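Local coordinates for protein autoinducer 2 sensor kinase/phosphatase LuxQ (Vibrio cholerae, PDB 3C38) that senses autoinducer 2 by binding the LuxP-autoinducer 2 complex through this periplasmic domain and switches between kinase and phosphatase activities in the quorum-sensing phosphorelay, at residues K111-V116 against Y154-I159; R84-S87 against L93-D96; L180-A183 against P188-S191; Q106-K111 against V125-E130. All blocks are in the same frame, centred on the assembly; numbering follows the deposited sequence. Where two conformers were deposited one is given.

Interaction 1 (K111-V116 against Y154-I159); sequences KLIRRV and YLYVGI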
loop_
_atom_site.group_PDB
_atom_site.type_symbol
_atom_site.label_atom_id
_atom_site.label_comp_id
_atom_site.label_asym_id
_atom_site.label_seq_id
_atom_site.Cartn_x
_atom_site.Cartn_y
_atom_site.Cartn_z
ATOM N N LYS A 111 4.416 -12.402 11.440
ATOM C CA LYS A 111 4.478 -13.318 10.312
ATOM C C LYS A 111 4.886 -12.597 9.025
ATOM O O LYS A 111 5.481 -13.199 8.120
ATOM C CB LYS A 111 3.120 -13.986 10.141
ATOM C CG LYS A 111 2.560 -14.572 11.443
ATOM C CD LYS A 111 1.327 -15.433 11.166
ATOM C CE LYS A 111 0.937 -16.290 12.360
ATOM N NZ LYS A 111 -0.131 -17.264 11.984
ATOM N N LEU A 112 4.568 -11.305 8.953
ATOM C CA LEU A 112 4.897 -10.490 7.788
ATOM C C LEU A 112 6.397 -10.255 7.717
ATOM O O LEU A 112 6.958 -10.131 6.632
ATOM C CB LEU A 112 4.167 -9.147 7.855
ATOM C CG LEU A 112 2.643 -9.209 7.740
ATOM C CD1 LEU A 112 2.061 -7.804 7.816
ATOM C CD2 LEU A 112 2.259 -9.870 6.424
ATOM N N ILE A 113 7.036 -10.191 8.884
ATOM C CA ILE A 113 8.478 -9.990 8.975
ATOM C C ILE A 113 9.167 -10.966 8.034
ATOM O O ILE A 113 10.018 -10.594 7.240
ATOM C CB ILE A 113 8.999 -10.287 10.394
ATOM C CG1 ILE A 113 8.188 -9.514 11.432
ATOM C CG2 ILE A 113 10.469 -9.942 10.487
ATOM C CD1 ILE A 113 8.341 -8.037 11.354
ATOM N N ARG A 114 8.791 -12.229 8.145
ATOM C CA ARG A 114 9.367 -13.278 7.318
ATOM C C ARG A 114 8.958 -13.137 5.863
ATOM O O ARG A 114 9.789 -13.231 4.961
ATOM C CB ARG A 114 8.910 -14.643 7.831
ATOM C CG ARG A 114 9.443 -15.008 9.197
ATOM C CD ARG A 114 10.929 -15.310 9.128
ATOM N NE ARG A 114 11.470 -15.650 10.440
ATOM C CZ ARG A 114 12.402 -16.575 10.631
ATOM N NH1 ARG A 114 12.890 -17.244 9.593
ATOM N NH2 ARG A 114 12.834 -16.837 11.856
ATOM N N ARG A 115 7.664 -12.908 5.648
ATOM C CA ARG A 115 7.102 -12.764 4.309
ATOM C C ARG A 115 7.877 -11.787 3.435
ATOM O O ARG A 115 8.190 -12.084 2.284
ATOM C CB ARG A 115 5.640 -12.317 4.400
ATOM C CG ARG A 115 4.744 -13.297 5.143
ATOM C CD ARG A 115 3.288 -12.899 5.019
ATOM N NE ARG A 115 2.392 -13.938 5.512
ATOM C CZ ARG A 115 1.072 -13.892 5.390
ATOM N NH1 ARG A 115 0.510 -12.857 4.793
ATOM N NH2 ARG A 115 0.319 -14.883 5.844
ATOM N N VAL A 116 8.177 -10.617 3.982
ATOM C CA VAL A 116 8.918 -9.605 3.245
ATOM C C VAL A 116 10.401 -9.802 3.570
ATOM O O VAL A 116 11.006 -9.012 4.284
ATOM C CB VAL A 116 8.453 -8.190 3.657
ATOM C CG1 VAL A 116 9.202 -7.143 2.870
ATOM C CG2 VAL A 116 6.963 -8.050 3.420
ATOM N N TYR A 154 15.042 -2.952 11.137
ATOM C CA TYR A 154 14.419 -2.751 9.844
ATOM C C TYR A 154 13.117 -1.990 10.019
ATOM O O TYR A 154 12.373 -2.207 10.985
ATOM C CB TYR A 154 14.149 -4.099 9.182
ATOM C CG TYR A 154 15.376 -4.725 8.566
ATOM C CD1 TYR A 154 15.839 -4.305 7.319
ATOM C CD2 TYR A 154 16.093 -5.722 9.233
ATOM C CE1 TYR A 154 16.981 -4.862 6.745
ATOM C CE2 TYR A 154 17.245 -6.285 8.668
ATOM C CZ TYR A 154 17.679 -5.844 7.424
ATOM O OH TYR A 154 18.804 -6.384 6.849
ATOM N N LEU A 155 12.866 -1.068 9.095
ATOM C CA LEU A 155 11.644 -0.286 9.117
ATOM C C LEU A 155 10.744 -0.856 8.028
ATOM O O LEU A 155 11.139 -0.984 6.858
ATOM C CB LEU A 155 11.920 1.200 8.848
ATOM C CG LEU A 155 10.669 2.085 8.742
ATOM C CD1 LEU A 155 9.850 1.963 10.006
ATOM C CD2 LEU A 155 11.067 3.538 8.507
ATOM N N TYR A 156 9.540 -1.234 8.434
ATOM C CA TYR A 156 8.566 -1.786 7.512
ATOM C C TYR A 156 7.447 -0.769 7.361
ATOM O O TYR A 156 6.971 -0.208 8.350
ATOM C CB TYR A 156 7.979 -3.095 8.064
ATOM C CG TYR A 156 8.911 -4.292 8.071
ATOM C CD1 TYR A 156 9.946 -4.408 9.002
ATOM C CD2 TYR A 156 8.735 -5.324 7.155
ATOM C CE1 TYR A 156 10.781 -5.544 9.012
ATOM C CE2 TYR A 156 9.557 -6.444 7.154
ATOM C CZ TYR A 156 10.571 -6.549 8.079
ATOM O OH TYR A 156 11.367 -7.667 8.042
ATOM N N VAL A 157 7.047 -0.517 6.121
ATOM C CA VAL A 157 5.948 0.400 5.848
ATOM C C VAL A 157 4.962 -0.358 4.979
ATOM O O VAL A 157 5.353 -1.170 4.127
ATOM C CB VAL A 157 6.407 1.680 5.080
ATOM C CG1 VAL A 157 7.490 2.404 5.876
ATOM C CG2 VAL A 157 6.902 1.320 3.691
ATOM N N GLY A 158 3.680 -0.107 5.196
ATOM C CA GLY A 158 2.685 -0.793 4.398
ATOM C C GLY A 158 1.538 0.099 3.977
ATOM O O GLY A 158 1.258 1.114 4.629
ATOM N N ILE A 159 0.904 -0.283 2.869
ATOM C CA ILE A 159 -0.263 0.400 2.321
ATOM C C ILE A 159 -1.372 -0.638 2.305
ATOM O O ILE A 159 -1.228 -1.678 1.663
ATOM C CB ILE A 159 -0.070 0.824 0.863
ATOM C CG1 ILE A 159 1.077 1.810 0.735
ATOM C CG2 ILE A 159 -1.325 1.492 0.353
ATOM C CD1 ILE A 159 1.441 2.075 -0.726
HETATM O O HOH W 1 12.472 -9.806 6.020
#
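The Tyr156 ring reaches from the strand against the end of helix 106-115, where Ile113 in its last turn and Val116 just beyond it receive the ring in two different ways. Ile113 crosses the tyrosine at about a right angle and lays CD1 over one ring face, 4.1 Å above the plane of the Tyr156 ring and displaced toward its rim. Its other branch, CG2, is anti to the backbone N (chi1, measured to CG1, -52°) and comes 4.2 Å from Tyr156 CZ. Val116, the first residue to leave helical geometry, comes in at the ring edge instead, with Val116 CB 4.1 Å from Tyr156 CE2. Branched aliphatic side chains suit both places, one face and one edge of a buried aromatic.

The polar part lies at the hydroxyl. A water 2.9 Å from Ile113 O and 3.1 Å from Tyr156 OH bridges the two, linking the phenol to the backbone at the C-terminal end of the helix. This is a helix packing on the central strand of a PAS-like antiparallel sheet. Tyr156 also stacks with Phe85 of strand 83-88 and touches Met138 and Arg140 of strand 134-143, while Leu112 of the helix packs on Met138.

Interaction 2 (R84-S87 against L93-D96); sequences RFIS and LWDD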
loop_
_atom_site.group_PDB
_atom_site.type_symbol
_atom_site.label_atom_id
_atom_site.label_comp_id
_atom_site.label_asym_id
_atom_site.label_seq_id
_atom_site.Cartn_x
_atom_site.Cartn_y
_atom_site.Cartn_z
ATOM N N ARG A 84 3.414 1.434 9.979
ATOM C CA ARG A 84 4.857 1.355 10.130
ATOM C C ARG A 84 5.188 0.550 11.376
ATOM O O ARG A 84 4.469 0.604 12.369
ATOM C CB ARG A 84 5.465 2.744 10.335
ATOM C CG ARG A 84 5.496 3.687 9.154
ATOM C CD ARG A 84 6.638 4.671 9.376
ATOM N NE ARG A 84 6.656 5.798 8.450
ATOM C CZ ARG A 84 5.858 6.858 8.544
ATOM N NH1 ARG A 84 4.964 6.943 9.526
ATOM N NH2 ARG A 84 5.961 7.842 7.660
ATOM N N PHE A 85 6.281 -0.197 11.323
ATOM C CA PHE A 85 6.745 -0.938 12.484
ATOM C C PHE A 85 8.205 -1.311 12.240
ATOM O O PHE A 85 8.626 -1.504 11.096
ATOM C CB PHE A 85 5.858 -2.165 12.765
ATOM C CG PHE A 85 5.980 -3.260 11.757
ATOM C CD1 PHE A 85 7.065 -4.129 11.784
ATOM C CD2 PHE A 85 5.003 -3.432 10.780
ATOM C CE1 PHE A 85 7.170 -5.150 10.863
ATOM C CE2 PHE A 85 5.098 -4.453 9.847
ATOM C CZ PHE A 85 6.184 -5.315 9.886
ATOM N N ILE A 86 8.984 -1.369 13.317
ATOM C CA ILE A 86 10.403 -1.693 13.215
ATOM C C ILE A 86 10.702 -3.080 13.764
ATOM O O ILE A 86 10.304 -3.418 14.877
ATOM C CB ILE A 86 11.252 -0.648 13.969
ATOM C CG1 ILE A 86 11.028 0.735 13.358
ATOM C CG2 ILE A 86 12.727 -1.007 13.892
ATOM C CD1 ILE A 86 11.727 1.848 14.100
ATOM N N SER A 87 11.400 -3.878 12.964
ATOM C CA SER A 87 11.758 -5.235 13.346
ATOM C C SER A 87 13.253 -5.424 13.596
ATOM O O SER A 87 14.095 -4.679 13.098
ATOM C CB SER A 87 11.318 -6.230 12.264
ATOM O OG SER A 87 12.429 -6.948 11.723
ATOM N N LEU A 93 10.328 -4.267 17.849
ATOM C CA LEU A 93 10.751 -3.254 18.801
ATOM C C LEU A 93 9.739 -2.129 18.876
ATOM O O LEU A 93 9.512 -1.560 19.947
ATOM C CB LEU A 93 12.115 -2.681 18.398
ATOM C CG LEU A 93 13.297 -3.645 18.251
ATOM C CD1 LEU A 93 14.521 -2.883 17.761
ATOM C CD2 LEU A 93 13.581 -4.321 19.580
ATOM N N TRP A 94 9.131 -1.807 17.736
ATOM C CA TRP A 94 8.154 -0.731 17.687
ATOM C C TRP A 94 7.039 -0.986 16.668
ATOM O O TRP A 94 7.202 -1.761 15.722
ATOM C CB TRP A 94 8.862 0.583 17.367
ATOM C CG TRP A 94 7.962 1.774 17.371
ATOM C CD1 TRP A 94 7.514 2.462 18.461
ATOM C CD2 TRP A 94 7.401 2.424 16.225
ATOM N NE1 TRP A 94 6.713 3.510 18.062
ATOM C CE2 TRP A 94 6.629 3.508 16.695
ATOM C CE3 TRP A 94 7.480 2.195 14.845
ATOM C CZ2 TRP A 94 5.934 4.363 15.831
ATOM C CZ3 TRP A 94 6.791 3.043 13.988
ATOM C CH2 TRP A 94 6.030 4.115 14.484
ATOM N N ASP A 95 5.911 -0.309 16.879
ATOM C CA ASP A 95 4.731 -0.423 16.033
ATOM C C ASP A 95 3.952 0.881 16.186
ATOM O O ASP A 95 3.623 1.275 17.310
ATOM C CB ASP A 95 3.888 -1.607 16.515
ATOM C CG ASP A 95 2.500 -1.634 15.912
ATOM O OD1 ASP A 95 1.667 -2.420 16.406
ATOM O OD2 ASP A 95 2.232 -0.885 14.950
ATOM N N ASP A 96 3.654 1.556 15.076
ATOM C CA ASP A 96 2.917 2.816 15.167
ATOM C C ASP A 96 1.506 2.618 15.694
ATOM O O ASP A 96 0.777 3.580 15.907
ATOM C CB ASP A 96 2.870 3.550 13.815
ATOM C CG ASP A 96 2.049 2.821 12.755
ATOM O OD1 ASP A 96 1.364 1.818 13.060
ATOM O OD2 ASP A 96 2.092 3.276 11.595
#
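The indole of Trp94 leans obliquely against strand 83-88, its six-membered ring doing the touching: Trp94 CZ3 lies 3.9 Å from Arg84 CB, and Trp94 CE3 lies 4.1 Å from Ile86 CG1. Over one indole face, offset toward the rim, sits the backbone N of Asp96. Phe69 stacks with this indole, whose NE1 bonds to Asp66, so a large ring with one polar atom fits the place. Phe85 CB stays 3.3 Å from Trp94 O, while its ring leads away to Leu109 of helix 106-115 and a stack with Tyr156. The carboxylate of Asp96 is approached from above its plane, 62° out of it, by Arg84 N, 2.8 Å from Asp96 OD2. Asp96 CG sits between the backbone N and the carbonyl carbon (chi1 67°), which swings the acid back over the neighbouring strand.

The two strands form an antiparallel beta hairpin. Ile86 N donates to Trp94 O at 3.0 Å, and Asp96 N gives Arg84 O an almost straight bond of 3.0 Å. Toward the turn, a classic beta bulge sets two residues, Leu93 and Trp94, opposite the single Ile86, and both their N-H groups make weak bonds to Ile86 O. The Arg84 guanidinium continues past Asp96 to a salt bridge with Asp73.

Interaction 3 (L180-A183 against P188-S191); sequences LVLA and PLVS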
loop_
_atom_site.group_PDB
_atom_site.type_symbol
_atom_site.label_atom_id
_atom_site.label_comp_id
_atom_site.label_asym_id
_atom_site.label_seq_id
_atom_site.Cartn_x
_atom_site.Cartn_y
_atom_site.Cartn_z
ATOM N N LEU A 180 -13.390 3.716 -11.086
ATOM C CA LEU A 180 -12.468 2.596 -10.982
ATOM C C LEU A 180 -12.898 1.656 -9.863
ATOM O O LEU A 180 -13.558 2.054 -8.899
ATOM C CB LEU A 180 -11.040 3.075 -10.694
ATOM C CG LEU A 180 -10.296 3.966 -11.689
ATOM C CD1 LEU A 180 -8.959 4.347 -11.049
ATOM C CD2 LEU A 180 -10.075 3.254 -13.028
ATOM N N VAL A 181 -12.515 0.395 -10.008
ATOM C CA VAL A 181 -12.798 -0.622 -9.008
ATOM C C VAL A 181 -11.539 -1.471 -8.862
ATOM O O VAL A 181 -11.061 -2.060 -9.840
ATOM C CB VAL A 181 -13.942 -1.567 -9.437
ATOM C CG1 VAL A 181 -14.157 -2.605 -8.344
ATOM C CG2 VAL A 181 -15.225 -0.777 -9.712
ATOM N N LEU A 182 -10.988 -1.520 -7.657
ATOM C CA LEU A 182 -9.804 -2.326 -7.420
ATOM C C LEU A 182 -10.321 -3.628 -6.839
ATOM O O LEU A 182 -11.024 -3.638 -5.829
ATOM C CB LEU A 182 -8.845 -1.640 -6.439
ATOM C CG LEU A 182 -7.605 -2.453 -6.028
ATOM C CD1 LEU A 182 -6.807 -2.834 -7.269
ATOM C CD2 LEU A 182 -6.739 -1.641 -5.073
ATOM N N ALA A 183 -9.979 -4.733 -7.486
ATOM C CA ALA A 183 -10.460 -6.020 -7.017
ATOM C C ALA A 183 -9.437 -7.137 -7.106
ATOM O O ALA A 183 -8.408 -7.009 -7.766
ATOM C CB ALA A 183 -11.708 -6.412 -7.803
ATOM N N PRO A 188 -14.219 -7.121 -4.718
ATOM C CA PRO A 188 -13.745 -5.737 -4.741
ATOM C C PRO A 188 -13.029 -5.340 -3.448
ATOM O O PRO A 188 -13.492 -5.665 -2.354
ATOM C CB PRO A 188 -15.032 -4.928 -4.930
ATOM C CG PRO A 188 -15.999 -5.920 -5.507
ATOM C CD PRO A 188 -15.689 -7.164 -4.751
ATOM N N LEU A 189 -11.902 -4.643 -3.581
ATOM C CA LEU A 189 -11.177 -4.154 -2.416
ATOM C C LEU A 189 -11.674 -2.738 -2.123
ATOM O O LEU A 189 -12.009 -2.399 -0.995
ATOM C CB LEU A 189 -9.673 -4.142 -2.678
ATOM C CG LEU A 189 -9.062 -5.533 -2.817
ATOM C CD1 LEU A 189 -7.540 -5.417 -2.896
ATOM C CD2 LEU A 189 -9.472 -6.388 -1.606
ATOM N N VAL A 190 -11.739 -1.913 -3.155
ATOM C CA VAL A 190 -12.222 -0.545 -2.993
ATOM C C VAL A 190 -12.763 -0.085 -4.340
ATOM O O VAL A 190 -12.337 -0.580 -5.387
ATOM C CB VAL A 190 -11.099 0.419 -2.485
ATOM C CG1 VAL A 190 -9.987 0.539 -3.506
ATOM C CG2 VAL A 190 -11.698 1.786 -2.167
ATOM N N SER A 191 -13.712 0.846 -4.300
ATOM C CA SER A 191 -14.366 1.362 -5.499
ATOM C C SER A 191 -14.621 2.857 -5.391
ATOM O O SER A 191 -14.773 3.389 -4.284
ATOM C CB SER A 191 -15.704 0.640 -5.683
ATOM O OG SER A 191 -16.569 1.325 -6.569
#
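Leu182 faces Val190 in a hydrogen-bonded antiparallel pair, and its side chain can be followed outward. Leu182 CB lies against one branch of its partner, 3.8 Å from Val190 CG1. That branch occupies the position between the backbone N and the carbonyl carbon (chi1 64°), which turns it to the neighbouring strand. One bond further, Leu182 CG comes 4.3 Å from Leu189 CB. At the tip, Leu182 CD2 stands 4.2 Å from Val190 CG1, with Leu189 CD1 next at 4.4 Å. A long, branched leucine thus touches both Val190 and Leu189.

It can do so because the strand bulges. An extra residue in the second strand sets Leu189 as well as Val190 against Leu182, the mark of a classic bulge, and the register shifts by one. Leu182 O consequently accepts two bonds in its carbonyl plane, 2.6 Å from Leu189 N and 3.3 Å from Val190 N. In return Leu182 N donates to Val190 O at 2.8 Å. Pro188 fits beside the bulge: paired with Ala183 at a non-hydrogen-bonded site, it is not asked for an N-H across the hairpin. The small Ala183 lets it close in, with Ala183 CB 3.7 Å from Pro188 CA.

On the face carrying Val181 and Pro188, helix 201-205 packs through Val205. Helix 165-174 covers the other face, where Leu168 meets Leu180 and Val190, and strand 228-239 flanks the hairpin.

Interaction 4 (Q106-K111 against V125-E130); sequences QQELNK and VQTPSE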
loop_
_atom_site.group_PDB
_atom_site.type_symbol
_atom_site.label_atom_id
_atom_site.label_comp_id
_atom_site.label_asym_id
_atom_site.label_seq_id
_atom_site.Cartn_x
_atom_site.Cartn_y
_atom_site.Cartn_z
ATOM N N GLN A 106 -1.263 -8.229 16.294
ATOM C CA GLN A 106 0.171 -8.090 16.508
ATOM C C GLN A 106 0.962 -9.325 16.043
ATOM O O GLN A 106 2.071 -9.201 15.526
ATOM C CB GLN A 106 0.429 -7.829 17.992
ATOM C CG GLN A 106 1.735 -7.108 18.305
ATOM C CD GLN A 106 1.770 -5.687 17.760
ATOM O OE1 GLN A 106 0.772 -4.965 17.806
ATOM N NE2 GLN A 106 2.926 -5.273 17.260
ATOM N N GLN A 107 0.382 -10.510 16.209
ATOM C CA GLN A 107 1.058 -11.747 15.824
ATOM C C GLN A 107 1.146 -11.938 14.318
ATOM O O GLN A 107 2.094 -12.543 13.820
ATOM C CB GLN A 107 0.350 -12.954 16.439
ATOM C CG GLN A 107 -0.146 -12.723 17.854
ATOM C CD GLN A 107 -1.400 -11.859 17.894
ATOM O OE1 GLN A 107 -2.458 -12.254 17.388
ATOM N NE2 GLN A 107 -1.287 -10.675 18.497
ATOM N N GLU A 108 0.150 -11.446 13.589
ATOM C CA GLU A 108 0.159 -11.561 12.133
ATOM C C GLU A 108 1.247 -10.643 11.584
ATOM O O GLU A 108 1.859 -10.922 10.553
ATOM C CB GLU A 108 -1.202 -11.166 11.553
ATOM C CG GLU A 108 -2.318 -12.170 11.829
ATOM C CD GLU A 108 -1.958 -13.578 11.392
ATOM O OE1 GLU A 108 -1.366 -13.730 10.302
ATOM O OE2 GLU A 108 -2.272 -14.533 12.133
ATOM N N LEU A 109 1.480 -9.545 12.296
ATOM C CA LEU A 109 2.494 -8.582 11.913
ATOM C C LEU A 109 3.856 -9.282 11.959
ATOM O O LEU A 109 4.714 -9.047 11.112
ATOM C CB LEU A 109 2.455 -7.397 12.881
ATOM C CG LEU A 109 2.682 -6.007 12.296
ATOM C CD1 LEU A 109 1.664 -5.742 11.205
ATOM C CD2 LEU A 109 2.569 -4.966 13.390
ATOM N N ASN A 110 4.035 -10.159 12.947
ATOM C CA ASN A 110 5.281 -10.910 13.110
ATOM C C ASN A 110 5.505 -11.836 11.936
ATOM O O ASN A 110 6.635 -12.042 11.490
ATOM C CB ASN A 110 5.241 -11.744 14.393
ATOM C CG ASN A 110 5.774 -10.998 15.591
ATOM O OD1 ASN A 110 6.980 -10.822 15.735
ATOM N ND2 ASN A 110 4.873 -10.544 16.456
ATOM N N LYS A 111 4.416 -12.402 11.440
ATOM C CA LYS A 111 4.478 -13.318 10.312
ATOM C C LYS A 111 4.886 -12.597 9.025
ATOM O O LYS A 111 5.481 -13.199 8.120
ATOM C CB LYS A 111 3.120 -13.986 10.141
ATOM C CG LYS A 111 2.560 -14.572 11.443
ATOM C CD LYS A 111 1.327 -15.433 11.166
ATOM C CE LYS A 111 0.937 -16.290 12.360
ATOM N NZ LYS A 111 -0.131 -17.264 11.984
ATOM N N VAL A 125 1.280 -8.752 -0.010
ATOM C CA VAL A 125 0.979 -9.793 0.960
ATOM C C VAL A 125 -0.440 -9.619 1.501
ATOM O O VAL A 125 -1.022 -8.543 1.401
ATOM C CB VAL A 125 1.963 -9.750 2.115
ATOM C CG1 VAL A 125 3.381 -9.867 1.583
ATOM C CG2 VAL A 125 1.788 -8.462 2.883
ATOM N N GLN A 126 -0.991 -10.683 2.070
ATOM C CA GLN A 126 -2.351 -10.654 2.595
ATOM C C GLN A 126 -2.328 -11.187 4.010
ATOM O O GLN A 126 -1.639 -12.156 4.286
ATOM C CB GLN A 126 -3.265 -11.552 1.756
ATOM C CG GLN A 126 -3.080 -11.443 0.248
ATOM C CD GLN A 126 -1.665 -11.766 -0.222
ATOM O OE1 GLN A 126 -1.296 -12.919 -0.437
ATOM N NE2 GLN A 126 -0.872 -10.738 -0.388
ATOM N N THR A 127 -3.085 -10.570 4.902
ATOM C CA THR A 127 -3.130 -11.026 6.275
ATOM C C THR A 127 -4.557 -11.150 6.775
ATOM O O THR A 127 -5.444 -10.414 6.339
ATOM C CB THR A 127 -2.379 -10.051 7.204
ATOM O OG1 THR A 127 -2.241 -10.637 8.501
ATOM C CG2 THR A 127 -3.151 -8.758 7.353
ATOM N N PRO A 128 -4.803 -12.107 7.687
ATOM C CA PRO A 128 -6.150 -12.289 8.232
ATOM C C PRO A 128 -6.438 -11.106 9.136
ATOM O O PRO A 128 -5.556 -10.639 9.855
ATOM C CB PRO A 128 -6.031 -13.589 9.022
ATOM C CG PRO A 128 -4.980 -14.340 8.259
ATOM C CD PRO A 128 -3.955 -13.266 8.005
ATOM N N SER A 129 -7.663 -10.611 9.088
ATOM C CA SER A 129 -8.047 -9.482 9.918
ATOM C C SER A 129 -9.208 -9.961 10.772
ATOM O O SER A 129 -9.359 -11.162 10.986
ATOM C CB SER A 129 -8.478 -8.308 9.041
ATOM O OG SER A 129 -8.657 -7.136 9.816
ATOM N N GLU A 130 -10.021 -9.036 11.266
ATOM C CA GLU A 130 -11.175 -9.412 12.072
ATOM C C GLU A 130 -12.299 -9.751 11.102
ATOM O O GLU A 130 -13.478 -9.753 11.449
ATOM C CB GLU A 130 -11.588 -8.261 12.993
ATOM C CG GLU A 130 -11.943 -6.970 12.265
ATOM C CD GLU A 130 -12.341 -5.854 13.214
ATOM O OE1 GLU A 130 -11.517 -5.482 14.077
ATOM O OE2 GLU A 130 -13.477 -5.349 13.096
HETATM O O HOH W 2 0.204 -12.444 8.379
#
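Glu108 packs its aliphatic stem against Thr127 and the end of its side chain against Pro128, and loses more surface than either partner. Its CB lies 3.3 Å from Thr127 OG1. The chain then bends at chi2 (-54°), bringing the carboxylate beside the CD corner of the proline, with Glu108 OE1 3.5 Å from Pro128 CD; the two side chains cross at about a right angle. A water bridges the two segments. It donates to Glu108 OE1 at 2.8 Å and to Glu108 O at 3.1 Å, and it accepts from Thr127 OG1 at 3.0 Å, which fixes the direction of the threonine hydroxyl. Arg115, further along the helix, adds a direct link to Gln126 O.

Helix 106-115 here meets 123-127, the strand at one border of the five-stranded antiparallel sheet, in a PAS-like domain of the Cache clan. Beta-branched Thr127 suits the strand and is buried against Ile136 and Ile104, whereas Pro128, without an N-H, suits the position just after it, where the chain is exposed to solvent.

The second carboxylate oxygen stays on the helix. Glu108 OE2 forms a weak salt bridge with Lys111 NZ at 3.5 Å, three residues on, so that OE1 and OE2 have different partners. Lys111, exposed to solvent, probably stabilises the charge of the glutamate modestly.

In the fold
Interactions 1, 2 and 4 gather on one five-stranded antiparallel sheet, whereas interaction 3 belongs to a separate four-stranded sheet, its centre about 29 Å from that of interaction 2. These two separate antiparallel sheets are consistent with two PAS-like subdomains in this periplasmic sensor. Along the chain the hairpin of interaction 2 closes first; interactions 4 and 1 then alternate, both using helix 106-115 and sharing Lys111; interaction 3 comes last. Centres of interactions 1 and 2 lie about 9 Å apart, and backbone bonds join Tyr156 to Phe85. Interactions 1 and 4, about 10 Å apart, meet through Leu112 and Val125. Helix 106-115 packs across much of its sheet, from strand 83-88 to border strand 123-127.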